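Local coordinates for single-stranded DNA-binding protein (Thermoanaerobacter tengcongensis, PDB 4GS3) that probably binds single-stranded DNA through the OB-fold domain that makes up this N-terminal piece of a longer primosomal PriB protein, at residues A[16-25]-A[36-44]. Residues are numbered along the deposited sequence; the frame is centred on the assembly and turned at random.
Sequences LVGKVFTPLE and FNFILEVPR
Two successive backbone amides converge on Ile39 O: Phe21 N bonds it at 2.8 Å, nearly straight, Thr22 N only weakly. Thr22 pays the same residue back through its side chain. With chi1 at 69° its OG1 is folded over its own backbone, where it accepts the N-H of Ile39 at 3.0 Å, in place of a backbone carbonyl. With an alanine in place of Thr22, the Ile39 amide is likely to lose its acceptor, and the flank of Ile39 under Thr22 CG2 to be bared. The hydroxyl bridges an interruption in the antiparallel pairing. On one side of it Lys19 and Glu41 exchange both backbone bonds, Glu41 N to Lys19 O being 2.8 Å; on the other Glu25 and Asn37 do the same, two residues out of register, and one water joins Glu25 O to Asn37 ND2. The Phe38 ring turns to the buried face. There Leu24 runs alongside it, CD1 reaching ring atom CD1 at 3.5 Å, while Val20 crosses it at about a right angle, on the same side of the ring but at its CD2-CE2 end, CG2 4.0 Å from CE2. Farther along that face Leu40 CD2 rests on Leu16 CB (3.7 Å). Phe21 swings out to the opposite face, CG anti to N (chi1 -170°), and its ring slants past the Glu41 carboxylate with the planes 37° apart; Tyr51 OH bonds Glu41 OE2, and its ring also meets that of Phe21. Such curled antiparallel pairing is characteristic of the OB-fold barrel. Along one edge strand 33-43 pairs with strands 14-20 and 25-30, along the other with 49-57; strand 14-20 continues the sheet into 71-82, with Ile54, Val72 and Ile74 closing over the apolar side chains of Leu16, Phe38 and Leu40.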
ATOM      1  N   LEU A  16      -5.548   6.193   3.444  1.00  9.44           N
ATOM      2  CA  LEU A  16      -6.401   5.005   3.403  1.00  9.29           C
ATOM      3  C   LEU A  16      -6.311   4.278   4.729  1.00  9.68           C
ATOM      4  O   LEU A  16      -5.211   4.170   5.304  1.00 11.14           O
ATOM      5  CB  LEU A  16      -5.943   4.045   2.312  1.00 10.10           C
ATOM      6  CG  LEU A  16      -5.918   4.621   0.883  1.00 10.86           C
ATOM      7  CD1 LEU A  16      -5.248   3.642  -0.040  1.00 12.48           C
ATOM      8  CD2 LEU A  16      -7.310   4.961   0.376  1.00 12.20           C
ATOM      9  N   VAL A  17      -7.424   3.723   5.183  1.00  9.04           N
ATOM     10  CA  VAL A  17      -7.430   2.778   6.301  1.00  9.29           C
ATOM     11  C   VAL A  17      -8.125   1.542   5.808  1.00  9.56           C
ATOM     12  O   VAL A  17      -9.279   1.592   5.367  1.00 10.75           O
ATOM     13  CB  VAL A  17      -8.143   3.343   7.530  1.00 10.85           C
ATOM     14  CG1 VAL A  17      -8.070   2.289   8.648  1.00 12.71           C
ATOM     15  CG2 VAL A  17      -7.533   4.656   7.992  1.00 11.58           C
ATOM     16  N   GLY A  18      -7.453   0.401   5.848  1.00  9.87           N
ATOM     17  CA  GLY A  18      -8.061  -0.837   5.401  1.00 10.37           C
ATOM     18  C   GLY A  18      -7.190  -2.036   5.716  1.00 10.43           C
ATOM     19  O   GLY A  18      -6.285  -1.948   6.571  1.00 11.47           O
ATOM     20  N   LYS A  19      -7.479  -3.148   5.068  1.00 10.71           N
ATOM     21  CA  LYS A  19      -6.812  -4.399   5.364  1.00 11.46           C
ATOM     22  C   LYS A  19      -6.023  -4.892   4.178  1.00 10.57           C
ATOM     23  O   LYS A  19      -6.440  -4.806   3.021  1.00 10.96           O
ATOM     24  CB  LYS A  19      -7.827  -5.486   5.759  1.00 15.32           C
ATOM     25  CG  LYS A  19      -8.369  -5.229   7.180  1.00 18.00           C
ATOM     26  CD  LYS A  19      -9.306  -6.244   7.693  1.00 22.78           C
ATOM     27  CE  LYS A  19      -9.970  -5.817   9.002  1.00 29.87           C
ATOM     28  NZ  LYS A  19     -10.568  -7.055   9.579  1.00 42.91           N
ATOM     29  N   VAL A  20      -4.844  -5.451   4.443  1.00 10.59           N
ATOM     30  CA  VAL A  20      -4.045  -6.092   3.419  1.00 10.94           C
ATOM     31  C   VAL A  20      -4.871  -7.216   2.838  1.00 10.59           C
ATOM     32  O   VAL A  20      -5.276  -8.132   3.595  1.00 12.73           O
ATOM     33  CB  VAL A  20      -2.701  -6.586   3.998  1.00 11.45           C
ATOM     34  CG1 VAL A  20      -1.897  -7.352   2.934  1.00 12.97           C
ATOM     35  CG2 VAL A  20      -1.884  -5.429   4.592  1.00 12.12           C
ATOM     36  N   PHE A  21      -5.119  -7.194   1.553  1.00 10.85           N
ATOM     37  CA  PHE A  21      -6.039  -8.124   0.880  1.00 11.08           C
ATOM     38  C   PHE A  21      -5.324  -9.159   0.066  1.00 11.38           C
ATOM     39  O   PHE A  21      -5.741 -10.311  -0.033  1.00 12.41           O
ATOM     40  CB  PHE A  21      -7.012  -7.311   0.050  1.00 11.56           C
ATOM     41  CG  PHE A  21      -8.187  -8.118  -0.509  1.00 11.78           C
ATOM     42  CD1 PHE A  21      -9.126  -8.657   0.353  1.00 13.43           C
ATOM     43  CD2 PHE A  21      -8.313  -8.293  -1.876  1.00 11.74           C
ATOM     44  CE1 PHE A  21     -10.209  -9.363  -0.207  1.00 14.75           C
ATOM     45  CE2 PHE A  21      -9.382  -8.994  -2.378  1.00 12.90           C
ATOM     46  CZ  PHE A  21     -10.311  -9.536  -1.549  1.00 14.15           C
ATOM     47  N   THR A  22      -4.238  -8.776  -0.591  1.00 13.30           N
ATOM     48  CA  THR A  22      -3.357  -9.698  -1.274  1.00 13.04           C
ATOM     49  C   THR A  22      -1.956  -9.510  -0.659  1.00 13.03           C
ATOM     50  O   THR A  22      -1.652  -8.461  -0.115  1.00 14.24           O
ATOM     51  CB  THR A  22      -3.320  -9.453  -2.779  1.00 13.00           C
ATOM     52  OG1 THR A  22      -2.663  -8.194  -3.041  1.00 13.79           O
ATOM     53  CG2 THR A  22      -4.694  -9.472  -3.420  1.00 14.37           C
ATOM     54  N   PRO A  23      -1.111 -10.542  -0.706  1.00 13.91           N
ATOM     55  CA  PRO A  23       0.173 -10.451   0.000  1.00 15.05           C
ATOM     56  C   PRO A  23       1.159  -9.497  -0.686  1.00 14.39           C
ATOM     57  O   PRO A  23       1.123  -9.252  -1.875  1.00 15.79           O
ATOM     58  CB  PRO A  23       0.714 -11.846  -0.008  1.00 16.65           C
ATOM     59  CG  PRO A  23       0.033 -12.477  -1.156  1.00 18.83           C
ATOM     60  CD  PRO A  23      -1.314 -11.889  -1.280  1.00 14.62           C
ATOM     61  N   LEU A  24       2.110  -9.050   0.101  1.00 14.79           N
ATOM     62  CA  LEU A  24       3.201  -8.255  -0.479  1.00 15.53           C
ATOM     63  C   LEU A  24       3.946  -9.100  -1.494  1.00 15.72           C
ATOM     64  O   LEU A  24       4.426 -10.198  -1.235  1.00 21.97           O
ATOM     65  CB  LEU A  24       4.137  -7.719   0.596  1.00 17.28           C
ATOM     66  CG  LEU A  24       3.746  -6.316   1.134  1.00 18.04           C
ATOM     67  CD1 LEU A  24       2.427  -6.459   1.875  1.00 17.88           C
ATOM     68  CD2 LEU A  24       4.884  -5.777   1.964  1.00 21.94           C
ATOM     69  N   GLU A  25       4.051  -8.587  -2.710  1.00 15.61           N
ATOM     70  CA  GLU A  25       4.686  -9.309  -3.804  1.00 17.77           C
ATOM     71  C   GLU A  25       5.845  -8.457  -4.225  1.00 18.03           C
ATOM     72  O   GLU A  25       5.684  -7.259  -4.493  1.00 18.58           O
ATOM     73  CB  GLU A  25       3.671  -9.566  -4.916  1.00 20.49           C
ATOM     74  CG  GLU A  25       2.615 -10.592  -4.472  1.00 27.83           C
ATOM     75  CD  GLU A  25       1.494 -11.120  -5.334  1.00 29.91           C
ATOM     76  OE1 GLU A  25       1.572 -10.731  -6.550  1.00 36.70           O
ATOM     77  OE2 GLU A  25       0.536 -11.926  -4.931  1.00 31.99           O
ATOM     78  N   PHE A  36       7.681  -3.602  -2.915  1.00 14.01           N
ATOM     79  CA  PHE A  36       6.625  -4.586  -2.905  1.00 13.65           C
ATOM     80  C   PHE A  36       5.293  -3.924  -3.290  1.00 13.10           C
ATOM     81  O   PHE A  36       5.062  -2.769  -2.935  1.00 15.25           O
ATOM     82  CB  PHE A  36       6.468  -5.177  -1.536  1.00 14.65           C
ATOM     83  CG  PHE A  36       7.710  -5.918  -1.081  1.00 16.09           C
ATOM     84  CD1 PHE A  36       8.766  -5.196  -0.543  1.00 18.27           C
ATOM     85  CD2 PHE A  36       7.809  -7.254  -1.233  1.00 17.72           C
ATOM     86  CE1 PHE A  36       9.909  -5.839  -0.151  1.00 22.48           C
ATOM     87  CE2 PHE A  36       8.961  -7.927  -0.795  1.00 23.29           C
ATOM     88  CZ  PHE A  36       9.994  -7.213  -0.269  1.00 24.62           C
ATOM     89  N   ASN A  37       4.461  -4.662  -3.966  1.00 12.85           N
ATOM     90  CA  ASN A  37       3.110  -4.250  -4.277  1.00 12.69           C
ATOM     91  C   ASN A  37       2.123  -5.117  -3.516  1.00 11.56           C
ATOM     92  O   ASN A  37       2.372  -6.309  -3.307  1.00 13.92           O
ATOM     93  CB  ASN A  37       2.846  -4.505  -5.779  1.00 15.42           C
ATOM     94  CG  ASN A  37       3.632  -3.628  -6.707  1.00 16.56           C
ATOM     95  OD1 ASN A  37       3.799  -2.429  -6.508  1.00 20.43           O
ATOM     96  ND2 ASN A  37       4.114  -4.223  -7.779  1.00 22.43           N
ATOM     97  N   PHE A  38       0.972  -4.558  -3.138  1.00 10.75           N
ATOM     98  CA  PHE A  38      -0.097  -5.337  -2.556  1.00 10.57           C
ATOM     99  C   PHE A  38      -1.406  -4.582  -2.770  1.00  9.74           C
ATOM    100  O   PHE A  38      -1.403  -3.389  -3.046  1.00 11.18           O
ATOM    101  CB  PHE A  38       0.127  -5.654  -1.085  1.00 11.48           C
ATOM    102  CG  PHE A  38       0.101  -4.499  -0.146  1.00 11.46           C
ATOM    103  CD1 PHE A  38       1.224  -3.721   0.070  1.00 12.86           C
ATOM    104  CD2 PHE A  38      -1.048  -4.187   0.554  1.00 11.94           C
ATOM    105  CE1 PHE A  38       1.231  -2.693   0.977  1.00 13.70           C
ATOM    106  CE2 PHE A  38      -1.055  -3.151   1.470  1.00 12.92           C
ATOM    107  CZ  PHE A  38       0.097  -2.421   1.681  1.00 14.09           C
ATOM    108  N   ILE A  39      -2.529  -5.272  -2.574  1.00  9.86           N
ATOM    109  CA  ILE A  39      -3.837  -4.658  -2.636  1.00  9.28           C
ATOM    110  C   ILE A  39      -4.397  -4.459  -1.245  1.00  9.20           C
ATOM    111  O   ILE A  39      -4.321  -5.358  -0.402  1.00 10.14           O
ATOM    112  CB  ILE A  39      -4.784  -5.570  -3.449  1.00 10.21           C
ATOM    113  CG1 ILE A  39      -4.239  -5.796  -4.868  1.00 11.33           C
ATOM    114  CG2 ILE A  39      -6.219  -5.020  -3.460  1.00 11.16           C
ATOM    115  CD1 ILE A  39      -3.969  -4.548  -5.659  1.00 13.40           C
ATOM    116  N   LEU A  40      -4.957  -3.276  -1.017  1.00  9.04           N
ATOM    117  CA  LEU A  40      -5.615  -2.915   0.228  1.00  9.09           C
ATOM    118  C   LEU A  40      -7.118  -2.925   0.003  1.00  9.39           C
ATOM    119  O   LEU A  40      -7.601  -2.298  -0.950  1.00 11.00           O
ATOM    120  CB  LEU A  40      -5.139  -1.517   0.673  1.00  9.81           C
ATOM    121  CG  LEU A  40      -5.502  -1.134   2.104  1.00 10.02           C
ATOM    122  CD1 LEU A  40      -4.613  -1.865   3.083  1.00 11.42           C
ATOM    123  CD2 LEU A  40      -5.419   0.378   2.274  1.00 11.31           C
ATOM    124  N   GLU A  41      -7.869  -3.584   0.886  1.00  9.55           N
ATOM    125  CA  GLU A  41      -9.326  -3.541   0.870  1.00  9.93           C
ATOM    126  C   GLU A  41      -9.797  -2.443   1.797  1.00  9.69           C
ATOM    127  O   GLU A  41      -9.504  -2.474   3.008  1.00 11.34           O
ATOM    128  CB  GLU A  41      -9.893  -4.896   1.316  1.00 12.46           C
ATOM    129  CG  GLU A  41     -11.389  -4.983   1.350  1.00 16.35           C
ATOM    130  CD  GLU A  41     -11.863  -6.311   1.918  1.00 21.07           C
ATOM    131  OE1 GLU A  41     -11.556  -6.522   3.112  1.00 27.90           O
ATOM    132  OE2 GLU A  41     -12.493  -7.074   1.169  1.00 25.26           O
ATOM    133  N   VAL A  42     -10.535  -1.482   1.282  1.00 10.07           N
ATOM    134  CA  VAL A  42     -10.985  -0.342   2.031  1.00 10.36           C
ATOM    135  C   VAL A  42     -12.500  -0.273   1.988  1.00 11.15           C
ATOM    136  O   VAL A  42     -13.074  -0.080   0.914  1.00 12.23           O
ATOM    137  CB  VAL A  42     -10.380   0.999   1.498  1.00 11.09           C
ATOM    138  CG1 VAL A  42     -10.823   2.175   2.323  1.00 13.15           C
ATOM    139  CG2 VAL A  42      -8.848   0.883   1.505  1.00 12.71           C
ATOM    140  N   PRO A  43     -13.184  -0.430   3.140  1.00 12.97           N
ATOM    141  CA  PRO A  43     -14.650  -0.455   3.091  1.00 13.95           C
ATOM    142  C   PRO A  43     -15.278   0.921   2.975  1.00 15.40           C
ATOM    143  O   PRO A  43     -14.863   1.856   3.634  1.00 18.86           O
ATOM    144  CB  PRO A  43     -14.960  -1.102   4.450  1.00 16.84           C
ATOM    145  CG  PRO A  43     -13.837  -0.635   5.373  1.00 17.81           C
ATOM    146  CD  PRO A  43     -12.618  -0.642   4.487  1.00 14.44           C
ATOM    147  N   ARG A  44     -16.307   1.061   2.139  1.00 16.11           N
ATOM    148  CA  ARG A  44     -17.139   2.235   2.102  1.00 17.64           C
ATOM    149  C   ARG A  44     -18.188   2.188   3.204  1.00 20.30           C
ATOM    150  O   ARG A  44     -18.470   1.129   3.793  1.00 23.58           O
ATOM    151  CB  ARG A  44     -17.849   2.349   0.770  1.00 17.67           C
ATOM    152  CG  ARG A  44     -16.915   2.476  -0.414  1.00 17.38           C
ATOM    153  CD  ARG A  44     -17.680   2.855  -1.695  1.00 18.19           C
ATOM    154  NE  ARG A  44     -16.892   2.596  -2.868  1.00 16.60           N
ATOM    155  CZ  ARG A  44     -17.329   2.565  -4.113  1.00 15.42           C
ATOM    156  NH1 ARG A  44     -18.599   2.801  -4.421  1.00 18.18           N
ATOM    157  NH2 ARG A  44     -16.517   2.307  -5.118  1.00 16.42           N
TER
HETATM  158  O   HOH W   1       4.850  -7.036  -7.652  0.50 26.12           O